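PDB 3EGE: putative methyltransferase from antibiotic biosynthesis pathway from Anabaena variabilis ATCC 29413, which probably transfers methyl groups from S-adenosylmethionine to an acceptor that has not been identified. Local coordinates for residues F145-D151 against I208-A214; I27-N31 against G124-L128; Y84-L88 against K112-E116. One frame throughout, in Å; residues are numbered along the deposited sequence.

Interaction 1: residues F145-D151 against I208-A214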
ATOM      1  N   PHE A 145       2.745 -12.459  15.163  1.00 65.08           N
ATOM      2  CA  PHE A 145       1.608 -12.472  14.218  1.00 65.73           C
ATOM      3  C   PHE A 145       2.015 -13.090  12.872  1.00 64.94           C
ATOM      4  O   PHE A 145       2.145 -12.375  11.865  1.00 64.73           O
ATOM      5  CB  PHE A 145       1.070 -11.042  14.056  1.00 65.51           C
ATOM      6  CG  PHE A 145       0.660 -10.399  15.368  1.00 66.15           C
ATOM      7  CD1 PHE A 145      -0.354 -10.956  16.137  1.00 63.79           C
ATOM      8  CD2 PHE A 145       1.303  -9.241  15.840  1.00 67.56           C
ATOM      9  CE1 PHE A 145      -0.737 -10.368  17.354  1.00 67.38           C
ATOM     10  CE2 PHE A 145       0.949  -8.660  17.059  1.00 64.76           C
ATOM     11  CZ  PHE A 145      -0.087  -9.219  17.814  1.00 64.97           C
ATOM     12  N   PRO A 146       2.183 -14.436  12.838  1.00 65.57           N
ATOM     13  CA  PRO A 146       2.688 -15.113  11.593  1.00 66.66           C
ATOM     14  C   PRO A 146       1.807 -14.953  10.353  1.00 66.22           C
ATOM     15  O   PRO A 146       2.314 -14.971   9.217  1.00 66.76           O
ATOM     16  CB  PRO A 146       2.807 -16.587  12.014  1.00 66.88           C
ATOM     17  CG  PRO A 146       1.861 -16.727  13.166  1.00 66.69           C
ATOM     18  CD  PRO A 146       1.930 -15.419  13.906  1.00 64.63           C
ATOM     19  N   PHE A 147       0.501 -14.829  10.589  1.00 64.82           N
ATOM     20  CA  PHE A 147      -0.477 -14.611   9.528  1.00 63.72           C
ATOM     21  C   PHE A 147      -0.173 -13.416   8.629  1.00 63.82           C
ATOM     22  O   PHE A 147      -0.452 -13.472   7.424  1.00 65.77           O
ATOM     23  CB  PHE A 147      -1.898 -14.540  10.079  1.00 63.74           C
ATOM     24  CG  PHE A 147      -2.081 -13.540  11.179  1.00 66.17           C
ATOM     25  CD1 PHE A 147      -2.320 -12.188  10.889  1.00 65.81           C
ATOM     26  CD2 PHE A 147      -2.003 -13.950  12.524  1.00 67.79           C
ATOM     27  CE1 PHE A 147      -2.465 -11.253  11.921  1.00 65.48           C
ATOM     28  CE2 PHE A 147      -2.164 -13.024  13.558  1.00 68.82           C
ATOM     29  CZ  PHE A 147      -2.401 -11.680  13.253  1.00 64.84           C
ATOM     30  N   LEU A 148       0.398 -12.350   9.187  1.00 63.42           N
ATOM     31  CA  LEU A 148       0.800 -11.166   8.380  1.00 63.35           C
ATOM     32  C   LEU A 148       1.865 -11.510   7.355  1.00 63.34           C
ATOM     33  O   LEU A 148       1.793 -11.069   6.242  1.00 65.36           O
ATOM     34  CB  LEU A 148       1.328 -10.038   9.265  1.00 63.45           C
ATOM     35  CG  LEU A 148       0.400  -9.409  10.299  1.00 64.05           C
ATOM     36  CD1 LEU A 148       1.184  -8.382  11.096  1.00 61.55           C
ATOM     37  CD2 LEU A 148      -0.860  -8.775   9.678  1.00 61.78           C
ATOM     38  N   TRP A 149       2.818 -12.351   7.741  1.00 63.59           N
ATOM     39  CA  TRP A 149       3.903 -12.797   6.886  1.00 63.22           C
ATOM     40  C   TRP A 149       3.411 -13.756   5.796  1.00 63.87           C
ATOM     41  O   TRP A 149       3.771 -13.631   4.614  1.00 63.41           O
ATOM     42  CB  TRP A 149       4.954 -13.477   7.768  1.00 62.92           C
ATOM     43  CG  TRP A 149       6.221 -13.828   7.065  1.00 63.48           C
ATOM     44  CD1 TRP A 149       7.239 -12.980   6.742  1.00 60.16           C
ATOM     45  CD2 TRP A 149       6.629 -15.131   6.640  1.00 63.20           C
ATOM     46  NE1 TRP A 149       8.242 -13.670   6.120  1.00 60.30           N
ATOM     47  CE2 TRP A 149       7.901 -14.986   6.027  1.00 63.12           C
ATOM     48  CE3 TRP A 149       6.040 -16.406   6.704  1.00 61.56           C
ATOM     49  CZ2 TRP A 149       8.602 -16.062   5.489  1.00 65.16           C
ATOM     50  CZ3 TRP A 149       6.731 -17.486   6.183  1.00 61.79           C
ATOM     51  CH2 TRP A 149       8.007 -17.311   5.570  1.00 66.74           C
ATOM     52  N   GLU A 150       2.604 -14.717   6.239  1.00 65.12           N
ATOM     53  CA  GLU A 150       1.978 -15.722   5.394  1.00 66.01           C
ATOM     54  C   GLU A 150       1.085 -15.098   4.334  1.00 66.01           C
ATOM     55  O   GLU A 150       1.122 -15.517   3.175  1.00 67.72           O
ATOM     56  CB  GLU A 150       1.150 -16.684   6.252  1.00 66.41           C
ATOM     57  CG  GLU A 150       1.982 -17.605   7.145  1.00 66.31           C
ATOM     58  CD  GLU A 150       1.205 -18.222   8.316  1.00 67.15           C
ATOM     59  OE1 GLU A 150      -0.039 -18.123   8.410  1.00 73.60           O
ATOM     60  OE2 GLU A 150       1.864 -18.792   9.186  1.00 67.87           O
ATOM     61  N   ASP A 151       0.312 -14.087   4.718  1.00 65.41           N
ATOM     62  CA  ASP A 151      -0.550 -13.374   3.762  1.00 65.63           C
ATOM     63  C   ASP A 151       0.275 -12.621   2.740  1.00 65.69           C
ATOM     64  O   ASP A 151      -0.078 -12.614   1.578  1.00 68.51           O
ATOM     65  CB  ASP A 151      -1.512 -12.404   4.460  1.00 65.91           C
ATOM     66  CG  ASP A 151      -2.582 -13.105   5.293  1.00 69.58           C
ATOM     67  OD1 ASP A 151      -2.796 -14.339   5.144  1.00 70.02           O
ATOM     68  OD2 ASP A 151      -3.231 -12.383   6.095  1.00 72.69           O
ATOM     69  N   ILE A 208      -5.891  -2.971   9.743  1.00 70.88           N
ATOM     70  CA  ILE A 208      -5.017  -3.940   9.053  1.00 69.75           C
ATOM     71  C   ILE A 208      -5.901  -5.188   8.841  1.00 71.24           C
ATOM     72  O   ILE A 208      -6.245  -5.920   9.808  1.00 70.27           O
ATOM     73  CB  ILE A 208      -3.759  -4.220   9.881  1.00 70.59           C
ATOM     74  CG1 ILE A 208      -3.033  -2.894  10.231  1.00 69.92           C
ATOM     75  CG2 ILE A 208      -2.834  -5.216   9.133  1.00 69.37           C
ATOM     76  CD1 ILE A 208      -1.916  -3.043  11.246  1.00 67.94           C
ATOM     77  N   SER A 209      -6.301  -5.381   7.579  1.00 71.82           N
ATOM     78  CA  SER A 209      -7.302  -6.401   7.202  1.00 72.71           C
ATOM     79  C   SER A 209      -6.904  -7.834   7.529  1.00 70.82           C
ATOM     80  O   SER A 209      -7.774  -8.636   7.841  1.00 70.73           O
ATOM     81  CB  SER A 209      -7.744  -6.266   5.719  1.00 72.89           C
ATOM     82  OG  SER A 209      -6.716  -6.666   4.812  1.00 77.49           O
ATOM     83  N   SER A 210      -5.603  -8.132   7.485  1.00 69.89           N
ATOM     84  CA  SER A 210      -5.094  -9.455   7.870  1.00 69.47           C
ATOM     85  C   SER A 210      -5.527  -9.901   9.268  1.00 69.62           C
ATOM     86  O   SER A 210      -5.784 -11.087   9.454  1.00 71.83           O
ATOM     87  CB  SER A 210      -3.571  -9.560   7.736  1.00 69.62           C
ATOM     88  OG  SER A 210      -3.185  -9.784   6.388  1.00 78.06           O
ATOM     89  N   PHE A 211      -5.632  -8.972  10.221  1.00 68.63           N
ATOM     90  CA  PHE A 211      -6.078  -9.305  11.586  1.00 68.50           C
ATOM     91  C   PHE A 211      -7.523  -9.833  11.612  1.00 69.49           C
ATOM     92  O   PHE A 211      -7.782 -10.915  12.175  1.00 68.95           O
ATOM     93  CB  PHE A 211      -5.891  -8.120  12.577  1.00 66.70           C
ATOM     94  CG  PHE A 211      -4.455  -7.953  13.103  1.00 65.75           C
ATOM     95  CD1 PHE A 211      -4.016  -8.685  14.218  1.00 62.34           C
ATOM     96  CD2 PHE A 211      -3.558  -7.072  12.496  1.00 59.46           C
ATOM     97  CE1 PHE A 211      -2.705  -8.539  14.720  1.00 62.67           C
ATOM     98  CE2 PHE A 211      -2.230  -6.923  12.976  1.00 61.63           C
ATOM     99  CZ  PHE A 211      -1.800  -7.654  14.091  1.00 62.41           C
ATOM    100  N   ALA A 212      -8.451  -9.095  10.983  1.00 70.07           N
ATOM    101  CA  ALA A 212      -9.878  -9.505  10.927  1.00 68.95           C
ATOM    102  C   ALA A 212     -10.028 -10.843  10.190  1.00 69.14           C
ATOM    103  O   ALA A 212     -10.774 -11.733  10.629  1.00 71.23           O
ATOM    104  CB  ALA A 212     -10.737  -8.440  10.285  1.00 67.19           C
ATOM    105  N   LEU A 213      -9.271 -10.999   9.120  1.00 67.96           N
ATOM    106  CA  LEU A 213      -9.273 -12.236   8.343  1.00 68.47           C
ATOM    107  C   LEU A 213      -8.543 -13.403   8.998  1.00 68.14           C
ATOM    108  O   LEU A 213      -8.739 -14.530   8.541  1.00 67.98           O
ATOM    109  CB  LEU A 213      -8.672 -12.003   6.939  1.00 68.86           C
ATOM    110  CG  LEU A 213      -9.463 -10.980   6.101  1.00 73.26           C
ATOM    111  CD1 LEU A 213      -8.669 -10.580   4.846  1.00 66.85           C
ATOM    112  CD2 LEU A 213     -10.877 -11.502   5.776  1.00 65.96           C
ATOM    113  N   ALA A 214      -7.710 -13.161  10.024  1.00 67.36           N
ATOM    114  CA  ALA A 214      -6.922 -14.239  10.654  1.00 66.58           C
ATOM    115  C   ALA A 214      -7.776 -15.017  11.650  1.00 66.29           C
ATOM    116  O   ALA A 214      -8.848 -14.547  12.036  1.00 66.27           O
ATOM    117  CB  ALA A 214      -5.664 -13.677  11.324  1.00 64.60           C
TER
HETATM  118  O   HOH W   1      -5.002 -13.133   7.815  1.00 57.61           O
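OD2 of Asp151 takes two hydrogen bonds. The hydroxyl of Ser210 donates one: Ser210 OG lies 2.6 Å from Asp151 OD2, on the anti lone pair of that acceptor, turned away from OD1. Water 1 gives the second. It also donates to the backbone O of Ser210, 2.7 Å from the water oxygen, so Ser210 is tied to Asp151 at both its hydroxyl and its carbonyl. Asp151 OD1 has a long, weak ion pair with Arg154. Beside this polar end, Leu148 CD2 lies 3.4 Å from Ser210 CB and also meets Phe211 CE2.

The contact joins helix 146-153, which follows strand 126-131 in the chain, to the short helix 209-213. The axes of the two segments pass 9.5 Å apart at 109°. Between them Phe145, Phe147 and Phe211 form an aromatic cluster of two T-shaped pairs. Phe211 puts its CE1-CZ edge over a face of Phe145, with the planes at 70°. With CG between its backbone N and carbonyl carbon (chi1 54°), the Phe147 ring turns its CE1-CZ edge to a face of Phe211 and one of its own faces to Ala214. CZ of Phe147 is 3.5 Å from CE1 of Phe211. Ala214 CB makes a CH-pi contact, 3.7 Å from the centroid of the Phe147 ring. Val219 of helix 216-231 touches Phe147, Phe211 and Ala214.

Interaction 2: residues I27-N31 against G124-L128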
ATOM      1  N   ILE A  27       4.091  11.677  -5.797  1.00 66.03           N
ATOM      2  CA  ILE A  27       4.158  12.916  -6.572  1.00 66.36           C
ATOM      3  C   ILE A  27       5.458  13.007  -7.379  1.00 66.84           C
ATOM      4  O   ILE A  27       5.418  13.387  -8.552  1.00 67.44           O
ATOM      5  CB  ILE A  27       3.963  14.188  -5.667  1.00 66.11           C
ATOM      6  CG1 ILE A  27       2.516  14.275  -5.160  1.00 69.49           C
ATOM      7  CG2 ILE A  27       4.306  15.505  -6.414  1.00 64.73           C
ATOM      8  CD1 ILE A  27       1.446  14.584  -6.219  1.00 68.92           C
ATOM      9  N   ASN A  28       6.591  12.642  -6.762  1.00 67.28           N
ATOM     10  CA  ASN A  28       7.896  12.700  -7.446  1.00 68.02           C
ATOM     11  C   ASN A  28       7.997  11.699  -8.604  1.00 67.39           C
ATOM     12  O   ASN A  28       8.457  12.061  -9.692  1.00 65.49           O
ATOM     13  CB  ASN A  28       9.058  12.604  -6.446  1.00 69.59           C
ATOM     14  CG  ASN A  28       9.115  13.819  -5.493  1.00 75.61           C
ATOM     15  OD1 ASN A  28       8.850  14.964  -5.889  1.00 82.01           O
ATOM     16  ND2 ASN A  28       9.465  13.565  -4.237  1.00 80.74           N
ATOM     17  N   LEU A  29       7.512  10.475  -8.385  1.00 67.63           N
ATOM     18  CA  LEU A  29       7.479   9.461  -9.453  1.00 68.15           C
ATOM     19  C   LEU A  29       6.519   9.805 -10.619  1.00 68.70           C
ATOM     20  O   LEU A  29       6.773   9.429 -11.767  1.00 67.58           O
ATOM     21  CB  LEU A  29       7.149   8.072  -8.884  1.00 67.81           C
ATOM     22  CG  LEU A  29       8.259   7.443  -8.028  1.00 66.73           C
ATOM     23  CD1 LEU A  29       7.786   6.129  -7.416  1.00 60.06           C
ATOM     24  CD2 LEU A  29       9.573   7.252  -8.845  1.00 60.53           C
ATOM     25  N   LEU A  30       5.422  10.495 -10.306  1.00 69.42           N
ATOM     26  CA  LEU A  30       4.430  10.908 -11.305  1.00 68.10           C
ATOM     27  C   LEU A  30       4.980  12.007 -12.179  1.00 69.10           C
ATOM     28  O   LEU A  30       4.736  12.012 -13.390  1.00 70.50           O
ATOM     29  CB  LEU A  30       3.121  11.381 -10.649  1.00 66.49           C
ATOM     30  CG  LEU A  30       2.172  10.317 -10.093  1.00 62.73           C
ATOM     31  CD1 LEU A  30       1.068  11.013  -9.312  1.00 54.43           C
ATOM     32  CD2 LEU A  30       1.571   9.400 -11.188  1.00 56.14           C
ATOM     33  N   ASN A  31       5.668  12.959 -11.547  1.00 69.47           N
ATOM     34  CA  ASN A  31       6.294  14.075 -12.227  1.00 69.62           C
ATOM     35  C   ASN A  31       5.340  14.764 -13.236  1.00 68.61           C
ATOM     36  O   ASN A  31       5.649  14.933 -14.413  1.00 67.67           O
ATOM     37  CB  ASN A  31       7.597  13.598 -12.880  1.00 69.35           C
ATOM     38  CG  ASN A  31       8.384  14.739 -13.480  1.00 72.71           C
ATOM     39  OD1 ASN A  31       8.499  15.804 -12.875  1.00 74.77           O
ATOM     40  ND2 ASN A  31       8.869  14.549 -14.696  1.00 73.02           N
ATOM     41  N   GLY A 124       2.148  10.142 -19.256  1.00 65.61           N
ATOM     42  CA  GLY A 124       2.767   9.993 -17.944  1.00 66.76           C
ATOM     43  C   GLY A 124       3.183   8.585 -17.569  1.00 67.70           C
ATOM     44  O   GLY A 124       3.333   7.700 -18.426  1.00 68.18           O
ATOM     45  N   THR A 125       3.316   8.393 -16.257  1.00 68.00           N
ATOM     46  CA  THR A 125       3.856   7.186 -15.687  1.00 67.34           C
ATOM     47  C   THR A 125       2.866   6.452 -14.771  1.00 66.62           C
ATOM     48  O   THR A 125       1.926   7.046 -14.211  1.00 66.16           O
ATOM     49  CB  THR A 125       5.196   7.496 -14.926  1.00 67.57           C
ATOM     50  OG1 THR A 125       4.920   8.117 -13.678  1.00 70.18           O
ATOM     51  CG2 THR A 125       6.139   8.411 -15.762  1.00 63.00           C
ATOM     52  N   ILE A 126       3.092   5.139 -14.688  1.00 66.52           N
ATOM     53  CA  ILE A 126       2.370   4.226 -13.833  1.00 67.77           C
ATOM     54  C   ILE A 126       3.278   4.105 -12.589  1.00 68.06           C
ATOM     55  O   ILE A 126       4.467   3.822 -12.732  1.00 68.88           O
ATOM     56  CB  ILE A 126       2.113   2.864 -14.533  1.00 67.88           C
ATOM     57  CG1 ILE A 126       1.211   3.059 -15.780  1.00 69.01           C
ATOM     58  CG2 ILE A 126       1.455   1.897 -13.570  1.00 65.74           C
ATOM     59  CD1 ILE A 126       0.969   1.783 -16.603  1.00 68.14           C
ATOM     60  N   VAL A 127       2.732   4.417 -11.415  1.00 67.32           N
ATOM     61  CA  VAL A 127       3.443   4.354 -10.141  1.00 67.94           C
ATOM     62  C   VAL A 127       2.696   3.361  -9.221  1.00 68.15           C
ATOM     63  O   VAL A 127       1.580   3.621  -8.810  1.00 66.24           O
ATOM     64  CB  VAL A 127       3.512   5.761  -9.461  1.00 68.36           C
ATOM     65  CG1 VAL A 127       4.290   5.695  -8.101  1.00 65.74           C
ATOM     66  CG2 VAL A 127       4.135   6.796 -10.413  1.00 67.37           C
ATOM     67  N   LEU A 128       3.329   2.231  -8.908  1.00 69.14           N
ATOM     68  CA  LEU A 128       2.747   1.204  -8.032  1.00 69.22           C
ATOM     69  C   LEU A 128       3.538   1.126  -6.722  1.00 68.85           C
ATOM     70  O   LEU A 128       4.728   0.949  -6.779  1.00 68.56           O
ATOM     71  CB  LEU A 128       2.787  -0.174  -8.733  1.00 69.04           C
ATOM     72  CG  LEU A 128       2.200  -0.262 -10.161  1.00 70.16           C
ATOM     73  CD1 LEU A 128       2.306  -1.707 -10.721  1.00 67.94           C
ATOM     74  CD2 LEU A 128       0.760   0.224 -10.215  1.00 68.01           C
TER
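With OG1 lodged between its own backbone N and carbonyl carbon (chi1 76°), Thr125 presents its hydroxyl to Leu29, near the C-terminal end of helix 20-30. Val127 has CG1 anti to its backbone N (chi1 -179°), and both its methyl groups face Leu29 and Leu30 of that helix. The hydroxyl donates a hydrogen bond to the backbone carbonyl of Leu29, with Thr125 OG1 3.0 Å from Leu29 O. It approaches from above the carbonyl plane, 36° out of it, and not along a lone pair. The same OG1 lies 3.7 Å from CA of Leu30.

Val127 packs against both leucines. Its CG1 meets CD1 of Leu29 at 3.6 Å. Its CG2 touches CB of Leu29 and, at 3.7 Å, CD2 of Leu30. The leucine chains run obliquely to the valine. Leu29 also reaches Phe254 and Tyr256 of strand 252-258, while Leu30 reaches Ile99 of strand 97-101. The helix therefore lies over three neighbouring strands. Ile126 and Leu128 point away from it, to the other side of the sheet, where helix 110-120 packs. Sheet residues that alternate between helices on its two faces are typical of the alpha/beta/alpha sandwich of the Rossmann-like methyltransferases.

Interaction 3: residues Y84-L88 against K112-E116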
ATOM      1  N   TYR A  84     -13.949  -3.118 -10.791  1.00 68.47           N
ATOM      2  CA  TYR A  84     -12.746  -3.909 -10.619  1.00 68.70           C
ATOM      3  C   TYR A  84     -11.629  -3.424 -11.534  1.00 67.72           C
ATOM      4  O   TYR A  84     -11.873  -2.900 -12.620  1.00 69.36           O
ATOM      5  CB  TYR A  84     -13.032  -5.378 -10.903  1.00 71.10           C
ATOM      6  CG  TYR A  84     -14.061  -6.023  -9.998  1.00 70.34           C
ATOM      7  CD1 TYR A  84     -13.752  -6.329  -8.671  1.00 72.57           C
ATOM      8  CD2 TYR A  84     -15.325  -6.383 -10.489  1.00 78.90           C
ATOM      9  CE1 TYR A  84     -14.683  -6.946  -7.825  1.00 76.37           C
ATOM     10  CE2 TYR A  84     -16.289  -7.014  -9.656  1.00 78.73           C
ATOM     11  CZ  TYR A  84     -15.950  -7.291  -8.326  1.00 80.85           C
ATOM     12  OH  TYR A  84     -16.875  -7.903  -7.511  1.00 82.27           O
ATOM     13  N   ALA A  85     -10.401  -3.641 -11.096  1.00 67.65           N
ATOM     14  CA  ALA A  85      -9.189  -3.242 -11.834  1.00 68.47           C
ATOM     15  C   ALA A  85      -9.080  -3.808 -13.255  1.00 68.39           C
ATOM     16  O   ALA A  85      -8.531  -3.135 -14.143  1.00 67.77           O
ATOM     17  CB  ALA A  85      -7.954  -3.588 -11.028  1.00 65.44           C
ATOM     18  N   GLU A  86      -9.627  -5.012 -13.458  1.00 69.38           N
ATOM     19  CA  GLU A  86      -9.580  -5.713 -14.760  1.00 70.94           C
ATOM     20  C   GLU A  86     -10.533  -5.201 -15.853  1.00 70.72           C
ATOM     21  O   GLU A  86     -10.459  -5.660 -17.013  1.00 70.43           O
ATOM     22  CB  GLU A  86      -9.770  -7.242 -14.596  1.00 72.43           C
ATOM     23  CG  GLU A  86     -11.145  -7.768 -14.096  1.00 78.50           C
ATOM     24  CD  GLU A  86     -11.303  -7.872 -12.566  1.00 87.89           C
ATOM     25  OE1 GLU A  86     -10.402  -7.390 -11.818  1.00 85.06           O
ATOM     26  OE2 GLU A  86     -12.348  -8.442 -12.123  1.00 85.54           O
ATOM     27  N   ASN A  87     -11.454  -4.318 -15.470  1.00 70.51           N
ATOM     28  CA  ASN A  87     -12.433  -3.748 -16.377  1.00 69.72           C
ATOM     29  C   ASN A  87     -12.823  -2.339 -15.906  1.00 68.77           C
ATOM     30  O   ASN A  87     -13.825  -2.136 -15.194  1.00 69.66           O
ATOM     31  CB  ASN A  87     -13.639  -4.674 -16.476  1.00 69.88           C
ATOM     32  CG  ASN A  87     -14.692  -4.163 -17.455  1.00 76.89           C
ATOM     33  OD1 ASN A  87     -14.379  -3.521 -18.478  1.00 85.20           O
ATOM     34  ND2 ASN A  87     -15.951  -4.458 -17.157  1.00 82.69           N
ATOM     35  N   LEU A  88     -11.989  -1.376 -16.297  1.00 66.58           N
ATOM     36  CA  LEU A  88     -12.181   0.019 -15.956  1.00 64.59           C
ATOM     37  C   LEU A  88     -13.178   0.644 -16.935  1.00 64.31           C
ATOM     38  O   LEU A  88     -13.072   0.430 -18.139  1.00 64.62           O
ATOM     39  CB  LEU A  88     -10.850   0.767 -15.985  1.00 63.49           C
ATOM     40  CG  LEU A  88      -9.713   0.220 -15.096  1.00 65.02           C
ATOM     41  CD1 LEU A  88      -8.366   0.967 -15.385  1.00 62.93           C
ATOM     42  CD2 LEU A  88     -10.045   0.281 -13.608  1.00 65.16           C
ATOM     43  N   LYS A 112      -4.348  -8.365 -16.973  1.00 72.82           N
ATOM     44  CA  LYS A 112      -5.413  -7.552 -17.572  1.00 71.14           C
ATOM     45  C   LYS A 112      -5.532  -6.164 -16.878  1.00 69.95           C
ATOM     46  O   LYS A 112      -5.786  -5.163 -17.559  1.00 70.64           O
ATOM     47  CB  LYS A 112      -6.753  -8.323 -17.540  1.00 72.96           C
ATOM     48  CG  LYS A 112      -7.959  -7.602 -18.172  1.00 74.13           C
ATOM     49  CD  LYS A 112      -7.857  -7.458 -19.698  1.00 77.77           C
ATOM     50  CE  LYS A 112      -8.827  -6.403 -20.226  1.00 79.77           C
ATOM     51  NZ  LYS A 112     -10.225  -6.597 -19.718  1.00 86.23           N
ATOM     52  N   SER A 113      -5.355  -6.110 -15.552  1.00 67.64           N
ATOM     53  CA  SER A 113      -5.347  -4.832 -14.806  1.00 67.18           C
ATOM     54  C   SER A 113      -4.209  -3.912 -15.273  1.00 66.16           C
ATOM     55  O   SER A 113      -4.398  -2.692 -15.444  1.00 64.67           O
ATOM     56  CB  SER A 113      -5.270  -5.049 -13.297  1.00 67.32           C
ATOM     57  OG  SER A 113      -6.388  -5.807 -12.865  1.00 68.28           O
ATOM     58  N   PHE A 114      -3.046  -4.510 -15.523  1.00 66.14           N
ATOM     59  CA  PHE A 114      -1.907  -3.782 -16.077  1.00 65.41           C
ATOM     60  C   PHE A 114      -2.192  -3.260 -17.485  1.00 65.10           C
ATOM     61  O   PHE A 114      -1.947  -2.084 -17.753  1.00 64.21           O
ATOM     62  CB  PHE A 114      -0.630  -4.613 -16.039  1.00 64.92           C
ATOM     63  CG  PHE A 114      -0.030  -4.794 -14.668  1.00 63.58           C
ATOM     64  CD1 PHE A 114      -0.353  -3.979 -13.554  1.00 66.82           C
ATOM     65  CD2 PHE A 114       1.009  -5.704 -14.528  1.00 63.45           C
ATOM     66  CE1 PHE A 114       0.292  -4.147 -12.335  1.00 66.90           C
ATOM     67  CE2 PHE A 114       1.666  -5.866 -13.319  1.00 63.55           C
ATOM     68  CZ  PHE A 114       1.320  -5.089 -12.225  1.00 64.71           C
ATOM     69  N   GLN A 115      -2.743  -4.129 -18.341  1.00 65.46           N
ATOM     70  CA  GLN A 115      -3.179  -3.769 -19.707  1.00 65.53           C
ATOM     71  C   GLN A 115      -4.172  -2.614 -19.692  1.00 64.27           C
ATOM     72  O   GLN A 115      -4.074  -1.710 -20.532  1.00 64.54           O
ATOM     73  CB  GLN A 115      -3.813  -4.970 -20.416  1.00 66.30           C
ATOM     74  CG  GLN A 115      -2.844  -6.094 -20.698  1.00 66.36           C
ATOM     75  CD  GLN A 115      -3.503  -7.401 -21.064  1.00 66.57           C
ATOM     76  OE1 GLN A 115      -4.689  -7.453 -21.394  1.00 72.88           O
ATOM     77  NE2 GLN A 115      -2.728  -8.473 -21.019  1.00 66.33           N
ATOM     78  N   GLU A 116      -5.105  -2.661 -18.730  1.00 64.05           N
ATOM     79  CA  GLU A 116      -6.084  -1.581 -18.494  1.00 63.74           C
ATOM     80  C   GLU A 116      -5.435  -0.240 -18.116  1.00 63.12           C
ATOM     81  O   GLU A 116      -5.906   0.804 -18.560  1.00 64.13           O
ATOM     82  CB  GLU A 116      -7.123  -1.977 -17.407  1.00 64.67           C
ATOM     83  CG  GLU A 116      -8.241  -2.924 -17.828  1.00 62.19           C
ATOM     84  CD  GLU A 116      -9.182  -2.297 -18.833  1.00 64.67           C
ATOM     85  OE1 GLU A 116      -8.898  -2.344 -20.061  1.00 65.29           O
ATOM     86  OE2 GLU A 116     -10.216  -1.763 -18.399  1.00 61.03           O
TER
HETATM   87  O   HOH W   2      -6.346  -1.455 -13.932  1.00 52.90           O
HETATM   88  O   HOH W   3     -12.484  -1.989 -19.710  1.00 69.46           O
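The flat carboxylate of Glu116 meets the backbone N-H of Leu88, which comes to OE2 on its anti lone pair, the side away from OE1. Leu88 N is 2.8 Å from Glu116 OE2, and the N-H...O angle is 155°. OE1, the other oxygen of this carboxylate, forms a salt bridge with Arg119 one turn further along the helix. The two partners probably keep the group charged and limit its rotation. Water 3 lies between Glu116 OE2 and Asn87 OD1.

At the carbonyl of Glu86 the approach is different. Lys112 bends at chi2 and chi4, which brings its NZ almost straight onto the end of the C=O bond, at 177°. Lys112 NZ is 2.9 Å from Glu86 O. Two methylenes also approach Glu86 O: CG of Lys112 at 3.4 Å and CG of Glu116 at 3.6 Å.

The 84-88 segment is a loop between strands 78-81 and 97-101 of the Rossmann-like sheet. Residues Tyr84 to Asn87 make a type I beta turn. The turn rests on helix 110-120, which follows strand 97-101. Ala85 and Leu88 also touch Ile41 of strand 37-41.

The Ala85 methyl packs against the Ser113 side chain. Ala85 CB lies 3.3 Å from Ser113 OG, whose hydroxyl is bonded to the backbone O of His109, just before the helix. The side chains of Leu88 and Glu116 run alongside one another in opposing senses, with Leu88 CD1 3.8 Å from Glu116 CB. Water 2 donates to Ala85 O and to Ser113 O, and so links turn and helix through their backbones.

In the fold
Interactions 2 and 3 belong to the Rossmann-like part of the chain and touch each other. Leu128 CD1 is 3.6 Å from Phe114 CE1, where strand 126-131 meets helix 110-120. Their centres are 18 Å apart, and interaction 3 is nested in the chain loop that interaction 2 closes. Interaction 1 comes later in the chain and stands apart. Its centre is 29 Å from that of interaction 2, on the opposite side of the chain's centre, and 26 Å from that of interaction 3. The side chain of Ala85 in interaction 3 lies near, without touching, a glycine-rich GxGxxG-like segment, which may be the S-adenosylmethionine-binding loop, as in relatives.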